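Long-range contacts in Ispd/ispf bifunctional enzyme (Campylobacter jejuni, PDB 1W55), which catalyses two steps of isoprenoid precursor synthesis, transferring the cytidylyl group of CTP to methylerythritol phosphate and cyclising a later intermediate to methylerythritol cyclodiphosphate with release of CMP: residues L9-S14 / T53-T58; E68-G73 / K81-L86; A320-I325 / I336-T341. All coordinates share one frame; numbering follows the deposited sequence.

Contact 1: residues L9-S14 / T53-T58; sequences LAAGNS and TSSNIT. With C (cytidine-5'-monophosphate), chain D.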
loop_
_atom_site.group_PDB
_atom_site.type_symbol
_atom_site.label_atom_id
_atom_site.label_comp_id
_atom_site.label_asym_id
_atom_site.label_seq_id
_atom_site.Cartn_x
_atom_site.Cartn_y
_atom_site.Cartn_z
ATOM N N LEU A 9 25.671 -23.811 -5.678
ATOM C CA LEU A 9 25.353 -25.083 -6.316
ATOM C C LEU A 9 24.110 -24.925 -7.192
ATOM O O LEU A 9 23.019 -24.765 -6.681
ATOM C CB LEU A 9 25.166 -26.181 -5.252
ATOM C CG LEU A 9 26.440 -26.566 -4.474
ATOM C CD1 LEU A 9 26.109 -27.480 -3.332
ATOM C CD2 LEU A 9 27.501 -27.225 -5.381
ATOM N N ALA A 10 24.289 -24.981 -8.506
ATOM C CA ALA A 10 23.229 -24.621 -9.445
ATOM C C ALA A 10 23.126 -25.579 -10.631
ATOM O O ALA A 10 22.505 -25.243 -11.642
ATOM C CB ALA A 10 23.445 -23.192 -9.950
ATOM N N ALA A 11 23.729 -26.761 -10.509
ATOM C CA ALA A 11 23.684 -27.758 -11.581
ATOM C C ALA A 11 22.561 -28.769 -11.374
ATOM O O ALA A 11 21.834 -28.717 -10.387
ATOM C CB ALA A 11 25.040 -28.467 -11.721
ATOM N N GLY A 12 22.426 -29.688 -12.325
ATOM C CA GLY A 12 21.391 -30.706 -12.284
ATOM C C GLY A 12 20.033 -30.197 -12.738
ATOM O O GLY A 12 19.772 -28.987 -12.756
ATOM N N ASN A 13 19.166 -31.133 -13.103
ATOM C CA ASN A 13 17.840 -30.788 -13.577
ATOM C C ASN A 13 16.796 -31.649 -12.903
ATOM O O ASN A 13 16.536 -32.780 -13.325
ATOM C CB ASN A 13 17.751 -30.896 -15.108
ATOM C CG ASN A 13 16.390 -30.449 -15.652
ATOM O OD1 ASN A 13 15.837 -29.421 -15.233
ATOM N ND2 ASN A 13 15.844 -31.230 -16.585
ATOM N N SER A 14 16.212 -31.106 -11.840
ATOM C CA SER A 14 15.183 -31.804 -11.090
ATOM C C SER A 14 13.850 -31.674 -11.811
ATOM O O SER A 14 13.498 -30.590 -12.296
ATOM C CB SER A 14 15.075 -31.239 -9.669
ATOM O OG SER A 14 15.245 -32.255 -8.688
ATOM N N THR A 53 28.354 -24.006 -9.929
ATOM C CA THR A 53 28.262 -25.251 -10.682
ATOM C C THR A 53 27.058 -25.162 -11.603
ATOM O O THR A 53 26.023 -24.613 -11.227
ATOM C CB THR A 53 28.147 -26.477 -9.759
ATOM O OG1 THR A 53 26.880 -26.452 -9.093
ATOM C CG2 THR A 53 29.174 -26.428 -8.635
ATOM N N SER A 54 27.196 -25.712 -12.805
ATOM C CA SER A 54 26.223 -25.468 -13.847
ATOM C C SER A 54 26.111 -26.637 -14.830
ATOM O O SER A 54 27.089 -27.324 -15.093
ATOM C CB SER A 54 26.593 -24.178 -14.595
ATOM O OG SER A 54 25.604 -23.860 -15.566
ATOM N N SER A 55 24.902 -26.840 -15.353
ATOM C CA SER A 55 24.640 -27.779 -16.447
ATOM C C SER A 55 24.454 -27.027 -17.760
ATOM O O SER A 55 24.159 -27.640 -18.790
ATOM C CB SER A 55 23.371 -28.590 -16.175
ATOM O OG SER A 55 23.580 -29.506 -15.124
ATOM N N ASN A 56 24.594 -25.701 -17.708
ATOM C CA ASN A 56 24.416 -24.823 -18.869
ATOM C C ASN A 56 25.425 -23.677 -18.830
ATOM O O ASN A 56 25.034 -22.499 -18.766
ATOM C CB ASN A 56 23.001 -24.225 -18.905
ATOM C CG ASN A 56 21.911 -25.228 -18.559
ATOM O OD1 ASN A 56 21.147 -25.662 -19.425
ATOM N ND2 ASN A 56 21.808 -25.572 -17.278
ATOM N N ILE A 57 26.711 -24.020 -18.862
ATOM C CA ILE A 57 27.783 -23.037 -18.682
ATOM C C ILE A 57 27.783 -21.957 -19.769
ATOM O O ILE A 57 27.915 -20.769 -19.464
ATOM C CB ILE A 57 29.176 -23.728 -18.564
ATOM C CG1 ILE A 57 29.284 -24.500 -17.244
ATOM C CG2 ILE A 57 30.319 -22.697 -18.638
ATOM C CD1 ILE A 57 30.609 -25.239 -17.049
ATOM N N THR A 58 27.630 -22.385 -21.022
ATOM C CA THR A 58 27.644 -21.506 -22.192
ATOM C C THR A 58 26.607 -20.408 -22.026
ATOM O O THR A 58 26.917 -19.223 -22.175
ATOM C CB THR A 58 27.350 -22.319 -23.493
ATOM O OG1 THR A 58 28.349 -23.334 -23.677
ATOM C CG2 THR A 58 27.508 -21.438 -24.743
HETATM O OP3 C D . 17.886 -30.364 -3.231
HETATM P P C D . 18.904 -31.055 -4.107
HETATM O OP1 C D . 18.299 -31.627 -5.364
HETATM O OP2 C D . 19.860 -31.962 -3.368
HETATM O "O5'" C D . 19.799 -29.855 -4.705
HETATM C "C5'" C D . 20.535 -28.974 -3.868
HETATM C "C4'" C D . 21.377 -28.025 -4.722
HETATM O "O4'" C D . 22.460 -28.715 -5.358
HETATM C "C3'" C D . 20.576 -27.360 -5.824
HETATM O "O3'" C D . 20.899 -25.982 -5.795
HETATM C "C2'" C D . 21.067 -27.989 -7.109
HETATM O "O2'" C D . 21.035 -27.094 -8.215
HETATM C "C1'" C D . 22.485 -28.402 -6.751
HETATM N N1 C D . 22.893 -29.579 -7.516
HETATM C C2 C D . 24.103 -29.526 -8.229
HETATM O O2 C D . 24.814 -28.486 -8.200
HETATM N N3 C D . 24.481 -30.610 -8.937
HETATM C C4 C D . 23.709 -31.730 -8.983
HETATM N N4 C D . 24.111 -32.804 -9.713
HETATM C C5 C D . 22.508 -31.793 -8.284
HETATM C C6 C D . 22.117 -30.684 -7.544
HETATM O O HOH W 1 22.570 -25.402 -14.476
#
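Thr53 turns OG1 into the position between its own backbone N and carbonyl carbon (chi1 68°), where it meets Ala10 N, while Ser55 holds OG anti to the carbonyl carbon (chi1 -70°), within reach of Gly12 N. Thr53 OG1 accepts a hydrogen bond from Ala10 N at 3.0 Å, with an N-H...O angle of 159°. Thr53 OG1 also donates to O2 of the bound cytidine monophosphate, again over 3.0 Å, so it bridges loop backbone and base. Ala11 N supplies a second donor to that O2 atom at 3.1 Å, and two protein groups thus grip the cytosine carbonyl. The other hydroxyl, Ser55 OG, receives Gly12 N at 3.0 Å.

Methyl groups meet beside these bonds, Leu9 CD2 lying 3.7 Å from Thr53 CG2. Separately, the Ala11 CB methyl lies 3.5 Å from O2 of the base. The ribose is read by backbone carbonyls: Leu9 O accepts from O3' at 2.6 Å, and Ala11 O accepts from O2' at 2.8 Å. A water donates to Ala10 O and accepts from Ser55 N and Asn56 ND2, tying the loop to the turn that precedes helix 57-61.

This is the nucleotide-binding loop that follows the first strand of the cytidylyltransferase, a GT-A-type fold. Strand 4-9, which leads into it, pairs in parallel with strands 50-54 and 91-96. Helix 76-84 packs alongside, with Ser79 touching Ala11 and Thr53, and Thr53 also meets Ile70 on strand 68-71.

Contact 2: residues E68-G73 / K81-L86; sequences EFIEGG and KKALEL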
loop_
_atom_site.group_PDB
_atom_site.type_symbol
_atom_site.label_atom_id
_atom_site.label_comp_id
_atom_site.label_asym_id
_atom_site.label_seq_id
_atom_site.Cartn_x
_atom_site.Cartn_y
_atom_site.Cartn_z
ATOM N N GLU A 68 33.364 -17.876 -11.481
ATOM C CA GLU A 68 33.909 -19.037 -12.163
ATOM C C GLU A 68 32.820 -20.089 -12.279
ATOM O O GLU A 68 32.132 -20.402 -11.303
ATOM C CB GLU A 68 35.131 -19.574 -11.428
ATOM C CG GLU A 68 36.349 -18.683 -11.612
ATOM C CD GLU A 68 37.635 -19.328 -11.131
ATOM O OE1 GLU A 68 38.329 -18.686 -10.315
ATOM O OE2 GLU A 68 37.948 -20.461 -11.575
ATOM N N PHE A 69 32.650 -20.609 -13.484
ATOM C CA PHE A 69 31.676 -21.654 -13.724
ATOM C C PHE A 69 32.375 -22.990 -13.886
ATOM O O PHE A 69 33.460 -23.066 -14.466
ATOM C CB PHE A 69 30.845 -21.333 -14.958
ATOM C CG PHE A 69 29.949 -20.152 -14.777
ATOM C CD1 PHE A 69 30.374 -18.875 -15.162
ATOM C CD2 PHE A 69 28.685 -20.305 -14.210
ATOM C CE1 PHE A 69 29.550 -17.769 -14.991
ATOM C CE2 PHE A 69 27.846 -19.205 -14.023
ATOM C CZ PHE A 69 28.271 -17.933 -14.415
ATOM N N ILE A 70 31.747 -24.039 -13.364
ATOM C CA ILE A 70 32.260 -25.381 -13.510
ATOM C C ILE A 70 31.102 -26.348 -13.762
ATOM O O ILE A 70 30.017 -26.193 -13.194
ATOM C CB ILE A 70 33.098 -25.769 -12.263
ATOM C CG1 ILE A 70 33.943 -27.014 -12.554
ATOM C CG2 ILE A 70 32.208 -25.943 -11.017
ATOM C CD1 ILE A 70 35.207 -27.089 -11.724
ATOM N N GLU A 71 31.339 -27.323 -14.637
ATOM C CA GLU A 71 30.332 -28.309 -15.015
ATOM C C GLU A 71 29.962 -29.133 -13.790
ATOM O O GLU A 71 30.840 -29.563 -13.052
ATOM C CB GLU A 71 30.853 -29.214 -16.151
ATOM C CG GLU A 71 29.808 -30.136 -16.778
ATOM C CD GLU A 71 28.714 -29.407 -17.563
ATOM O OE1 GLU A 71 28.956 -28.281 -18.063
ATOM O OE2 GLU A 71 27.600 -29.971 -17.705
ATOM N N GLY A 72 28.664 -29.316 -13.562
ATOM C CA GLY A 72 28.203 -30.097 -12.430
ATOM C C GLY A 72 28.535 -31.566 -12.587
ATOM O O GLY A 72 29.024 -31.989 -13.643
ATOM N N GLY A 73 28.285 -32.340 -11.533
ATOM C CA GLY A 73 28.430 -33.789 -11.579
ATOM C C GLY A 73 27.066 -34.447 -11.504
ATOM O O GLY A 73 26.044 -33.772 -11.676
ATOM N N LYS A 81 32.332 -31.360 -5.000
ATOM C CA LYS A 81 33.700 -31.870 -4.996
ATOM C C LYS A 81 34.518 -31.275 -6.138
ATOM O O LYS A 81 35.672 -30.869 -5.944
ATOM C CB LYS A 81 33.697 -33.407 -5.058
ATOM C CG LYS A 81 35.057 -34.046 -5.338
ATOM C CD LYS A 81 34.971 -35.571 -5.324
ATOM C CE LYS A 81 36.350 -36.200 -5.113
ATOM N NZ LYS A 81 36.221 -37.622 -4.685
ATOM N N LYS A 82 33.922 -31.216 -7.327
ATOM C CA LYS A 82 34.599 -30.628 -8.483
ATOM C C LYS A 82 34.868 -29.142 -8.276
ATOM O O LYS A 82 35.959 -28.662 -8.574
ATOM C CB LYS A 82 33.794 -30.847 -9.764
ATOM C CG LYS A 82 33.660 -32.310 -10.185
ATOM C CD LYS A 82 32.619 -32.469 -11.289
ATOM C CE LYS A 82 33.122 -31.888 -12.618
ATOM N NZ LYS A 82 32.140 -32.081 -13.721
ATOM N N ALA A 83 33.886 -28.419 -7.745
ATOM C CA ALA A 83 34.047 -26.979 -7.518
ATOM C C ALA A 83 35.084 -26.673 -6.440
ATOM O O ALA A 83 35.766 -25.647 -6.506
ATOM C CB ALA A 83 32.710 -26.335 -7.177
ATOM N N LEU A 84 35.192 -27.551 -5.443
ATOM C CA LEU A 84 36.192 -27.378 -4.376
ATOM C C LEU A 84 37.645 -27.369 -4.871
ATOM O O LEU A 84 38.491 -26.709 -4.271
ATOM C CB LEU A 84 36.018 -28.423 -3.268
ATOM C CG LEU A 84 34.855 -28.215 -2.294
ATOM C CD1 LEU A 84 34.529 -29.508 -1.573
ATOM C CD2 LEU A 84 35.154 -27.102 -1.295
ATOM N N GLU A 85 37.929 -28.075 -5.965
ATOM C CA GLU A 85 39.278 -28.090 -6.535
ATOM C C GLU A 85 39.702 -26.703 -7.030
ATOM O O GLU A 85 40.880 -26.471 -7.321
ATOM C CB GLU A 85 39.406 -29.146 -7.644
ATOM C CG GLU A 85 39.410 -30.581 -7.128
ATOM C CD GLU A 85 40.503 -30.846 -6.088
ATOM O OE1 GLU A 85 41.685 -31.001 -6.479
ATOM O OE2 GLU A 85 40.187 -30.898 -4.875
ATOM N N LEU A 86 38.740 -25.784 -7.091
ATOM C CA LEU A 86 39.000 -24.400 -7.470
ATOM C C LEU A 86 39.305 -23.508 -6.248
ATOM O O LEU A 86 39.750 -22.365 -6.396
ATOM C CB LEU A 86 37.806 -23.850 -8.269
ATOM C CG LEU A 86 37.863 -23.696 -9.805
ATOM C CD1 LEU A 86 38.777 -24.706 -10.517
ATOM C CD2 LEU A 86 36.457 -23.701 -10.435
#
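Lys82 extends its ammonium to two successive backbone carbonyls at the end of strand 68-71: NZ donates to Glu71 O at 2.9 Å and to Gly72 O at 3.1 Å. Its chain bends at chi3 (71°), which turns CE toward the Glu71 carbonyl, 3.3 Å from CE to Glu71 O. NZ stands well above both carbonyl planes, 61° out of that of Glu71 and 65° out of that of Gly72. Two carbonyls thus accept from one ammonium.

Next to this polar end, Ile70 meets the helix: CG2 lies 3.9 Å from Ala83 CB, and CD1 reaches tip to tip toward Leu86 CD2 at 3.8 Å. The pieces joined are the strand and helix of a beta-alpha-beta crossover, in which helix 76-84 leads from strand 68-71 to strand 91-96 of the same sheet and Ala83 also touches strand 50-54.

At the other end, Glu68 OE2 touches Leu86, 3.7 Å from its CG, whereas OE1 forms a salt bridge with Lys49. Leu86 N is satisfied within segment 81-86 by Ala83 O at 3.0 Å. Gly73 N is hydrogen-bonded to Ser79 OG, and Gly73 O accepts from N4 of the bound cytidine monophosphate.

Contact 3: residues A320-I325 / I336-T341; sequences AMQSNI and INVKAT. With MG (magnesium ion), chain B; C (cytidine-5'-monophosphate), chain C.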
loop_
_atom_site.group_PDB
_atom_site.type_symbol
_atom_site.label_atom_id
_atom_site.label_comp_id
_atom_site.label_asym_id
_atom_site.label_seq_id
_atom_site.Cartn_x
_atom_site.Cartn_y
_atom_site.Cartn_z
ATOM N N ALA A 320 -6.653 -22.083 -40.854
ATOM C CA ALA A 320 -6.164 -23.414 -40.507
ATOM C C ALA A 320 -4.666 -23.422 -40.102
ATOM O O ALA A 320 -4.281 -24.103 -39.159
ATOM C CB ALA A 320 -6.426 -24.387 -41.667
ATOM N N MET A 321 -3.835 -22.673 -40.827
ATOM C CA MET A 321 -2.416 -22.522 -40.475
ATOM C C MET A 321 -2.252 -21.921 -39.076
ATOM O O MET A 321 -1.495 -22.442 -38.248
ATOM C CB MET A 321 -1.701 -21.641 -41.507
ATOM C CG MET A 321 -1.460 -22.339 -42.839
ATOM S SD MET A 321 -0.842 -21.266 -44.148
ATOM C CE MET A 321 0.703 -21.129 -43.677
ATOM N N GLN A 322 -2.976 -20.830 -38.831
ATOM C CA GLN A 322 -3.014 -20.163 -37.529
ATOM C C GLN A 322 -3.431 -21.119 -36.419
ATOM O O GLN A 322 -2.833 -21.138 -35.335
ATOM C CB GLN A 322 -3.969 -18.957 -37.581
ATOM C CG GLN A 322 -3.356 -17.765 -38.311
ATOM C CD GLN A 322 -4.354 -16.666 -38.712
ATOM O OE1 GLN A 322 -4.104 -15.947 -39.676
ATOM N NE2 GLN A 322 -5.455 -16.524 -37.972
ATOM N N SER A 323 -4.455 -21.918 -36.698
ATOM C CA SER A 323 -4.994 -22.846 -35.711
ATOM C C SER A 323 -4.036 -24.017 -35.437
ATOM O O SER A 323 -3.878 -24.448 -34.288
ATOM C CB SER A 323 -6.399 -23.330 -36.132
ATOM O OG SER A 323 -6.767 -24.495 -35.411
ATOM N N ASN A 324 -3.392 -24.524 -36.481
ATOM C CA ASN A 324 -2.380 -25.575 -36.311
ATOM C C ASN A 324 -1.116 -25.111 -35.549
ATOM O O ASN A 324 -0.589 -25.849 -34.711
ATOM C CB ASN A 324 -2.007 -26.186 -37.666
ATOM C CG ASN A 324 -1.442 -27.608 -37.539
ATOM O OD1 ASN A 324 -1.914 -28.419 -36.730
ATOM N ND2 ASN A 324 -0.422 -27.907 -38.331
ATOM N N ILE A 325 -0.645 -23.894 -35.835
ATOM C CA ILE A 325 0.428 -23.273 -35.043
ATOM C C ILE A 325 0.023 -23.137 -33.581
ATOM O O ILE A 325 0.821 -23.415 -32.695
ATOM C CB ILE A 325 0.846 -21.868 -35.600
ATOM C CG1 ILE A 325 1.524 -21.986 -36.967
ATOM C CG2 ILE A 325 1.782 -21.137 -34.602
ATOM C CD1 ILE A 325 1.542 -20.651 -37.777
ATOM N N ILE A 336 -1.910 -15.653 -33.088
ATOM C CA ILE A 336 -1.226 -16.083 -34.317
ATOM C C ILE A 336 -1.864 -15.414 -35.523
ATOM O O ILE A 336 -3.093 -15.428 -35.667
ATOM C CB ILE A 336 -1.338 -17.637 -34.543
ATOM C CG1 ILE A 336 -1.246 -18.444 -33.234
ATOM C CG2 ILE A 336 -0.349 -18.098 -35.613
ATOM C CD1 ILE A 336 0.044 -18.325 -32.490
ATOM N N ASN A 337 -1.032 -14.886 -36.414
ATOM C CA ASN A 337 -1.519 -14.271 -37.644
ATOM C C ASN A 337 -0.632 -14.611 -38.837
ATOM O O ASN A 337 0.593 -14.476 -38.773
ATOM C CB ASN A 337 -1.626 -12.755 -37.484
ATOM C CG ASN A 337 -2.476 -12.112 -38.574
ATOM O OD1 ASN A 337 -3.711 -12.169 -38.535
ATOM N ND2 ASN A 337 -1.820 -11.491 -39.546
ATOM N N VAL A 338 -1.251 -15.038 -39.931
ATOM C CA VAL A 338 -0.510 -15.383 -41.139
ATOM C C VAL A 338 -1.001 -14.532 -42.294
ATOM O O VAL A 338 -2.200 -14.513 -42.585
ATOM C CB VAL A 338 -0.641 -16.893 -41.479
ATOM C CG1 VAL A 338 0.078 -17.229 -42.793
ATOM C CG2 VAL A 338 -0.087 -17.751 -40.333
ATOM N N LYS A 339 -0.075 -13.831 -42.944
ATOM C CA LYS A 339 -0.388 -12.961 -44.071
ATOM C C LYS A 339 0.337 -13.463 -45.304
ATOM O O LYS A 339 1.224 -14.308 -45.202
ATOM C CB LYS A 339 0.045 -11.511 -43.773
ATOM C CG LYS A 339 -0.378 -11.001 -42.393
ATOM C CD LYS A 339 -0.086 -9.507 -42.223
ATOM C CE LYS A 339 1.415 -9.204 -42.220
ATOM N NZ LYS A 339 2.200 -10.100 -41.306
ATOM N N ALA A 340 -0.021 -12.927 -46.471
ATOM C CA ALA A 340 0.656 -13.295 -47.705
ATOM C C ALA A 340 0.703 -12.143 -48.691
ATOM O O ALA A 340 -0.157 -11.280 -48.675
ATOM C CB ALA A 340 -0.025 -14.530 -48.345
ATOM N N THR A 341 1.712 -12.143 -49.554
ATOM C CA THR A 341 1.768 -11.213 -50.676
ATOM C C THR A 341 2.487 -11.877 -51.850
ATOM O O THR A 341 3.316 -12.776 -51.652
ATOM C CB THR A 341 2.469 -9.868 -50.275
ATOM O OG1 THR A 341 2.509 -8.989 -51.411
ATOM C CG2 THR A 341 3.967 -10.085 -49.945
HETATM MG MG MG B . 1.109 -7.305 -52.053
HETATM O OP3 C C . -0.640 -7.874 -52.730
HETATM P P C C . -0.925 -8.937 -53.748
HETATM O OP1 C C . 0.261 -9.785 -54.076
HETATM O OP2 C C . -1.609 -8.376 -54.961
HETATM O "O5'" C C . -1.971 -9.922 -53.038
HETATM C "C5'" C C . -3.276 -9.492 -52.678
HETATM C "C4'" C C . -3.817 -10.365 -51.546
HETATM O "O4'" C C . -3.866 -11.753 -51.913
HETATM C "C3'" C C . -2.983 -10.341 -50.265
HETATM O "O3'" C C . -3.322 -9.246 -49.419
HETATM C "C2'" C C . -3.319 -11.673 -49.617
HETATM O "O2'" C C . -4.572 -11.568 -48.946
HETATM C "C1'" C C . -3.596 -12.598 -50.781
HETATM N N1 C C . -2.538 -13.578 -51.131
HETATM C C2 C C . -2.650 -14.925 -50.722
HETATM O O2 C C . -3.621 -15.279 -50.020
HETATM N N3 C C . -1.712 -15.842 -51.074
HETATM C C4 C C . -0.643 -15.478 -51.823
HETATM N N4 C C . 0.303 -16.391 -52.180
HETATM C C5 C C . -0.508 -14.155 -52.224
HETATM C C6 C C . -1.478 -13.215 -51.876
HETATM O O HOH W 2 -4.711 -14.261 -41.660
HETATM O O HOH W 3 -6.241 -13.771 -38.471
HETATM O O HOH W 4 -0.120 -5.499 -52.110
HETATM O O HOH W 5 0.301 -7.433 -50.194
HETATM O O HOH W 6 2.211 -7.254 -53.899
#
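Ile325, set against Ile336 and Val338, forms the apolar centre between helix 320-325 and strand 336-341, with Met321 added on Val338. Ile325 CD1 sits 3.8 Å from Ile336 CG2 and 4.2 Å from Val338 CG2. Met321 crosses Val338 at about a right angle, its CE touching Val338 CG1 at 4.0 Å. The two axes approach to 7.7 Å at 144°, so helix and strand run roughly antiparallel.

Outward from this centre Gln322 changes the chemistry. Its CG, anti to the carbonyl carbon, packs against Val338 CG2, while the extended chain carries OE1 to Val338 N. Val338 N donates to Gln322 OE1 at 3.0 Å (N-H...O angle 160°), standing 36° out of the amide plane. A water donates to both Gln322 OE1 and Val338 O, 2.7 Å from the latter. NE2 donates to a second water near Asn337 OD1, whose firmer partner is Gly264 N of the third subunit.

At the far end of the strand Thr341 OG1 binds magnesium at 2.3 Å, a site also holding the cytidine monophosphate phosphate and Asp217 of the third subunit. Strand 298-308, helix 318-329 and strand 336-341 make a beta-alpha-beta unit, leading into an intersubunit active site of the IspF fold.

Contacts 1 and 2 belong to one sheet of the cytidylyltransferase part, their centres about 10 Å apart. Strands 50-54 and 68-71 run side by side there, with probable hydrogen bonds from Ser54 N to Ile70 O (2.9 Å) and from Gly72 N to Ser54 O (3.0 Å). Both border the same cytidine monophosphate, contact 1 on the O2 and ribose side and contact 2 through Gly73 at the base amino group. Contact 3 lies in the cyclodiphosphate synthase part, its centre about 38 Å from that of contact 1 and about 47 Å from that of contact 2, beside a separate nucleotide and magnesium. The two nucleotide sites are separate, and each is completed by another subunit.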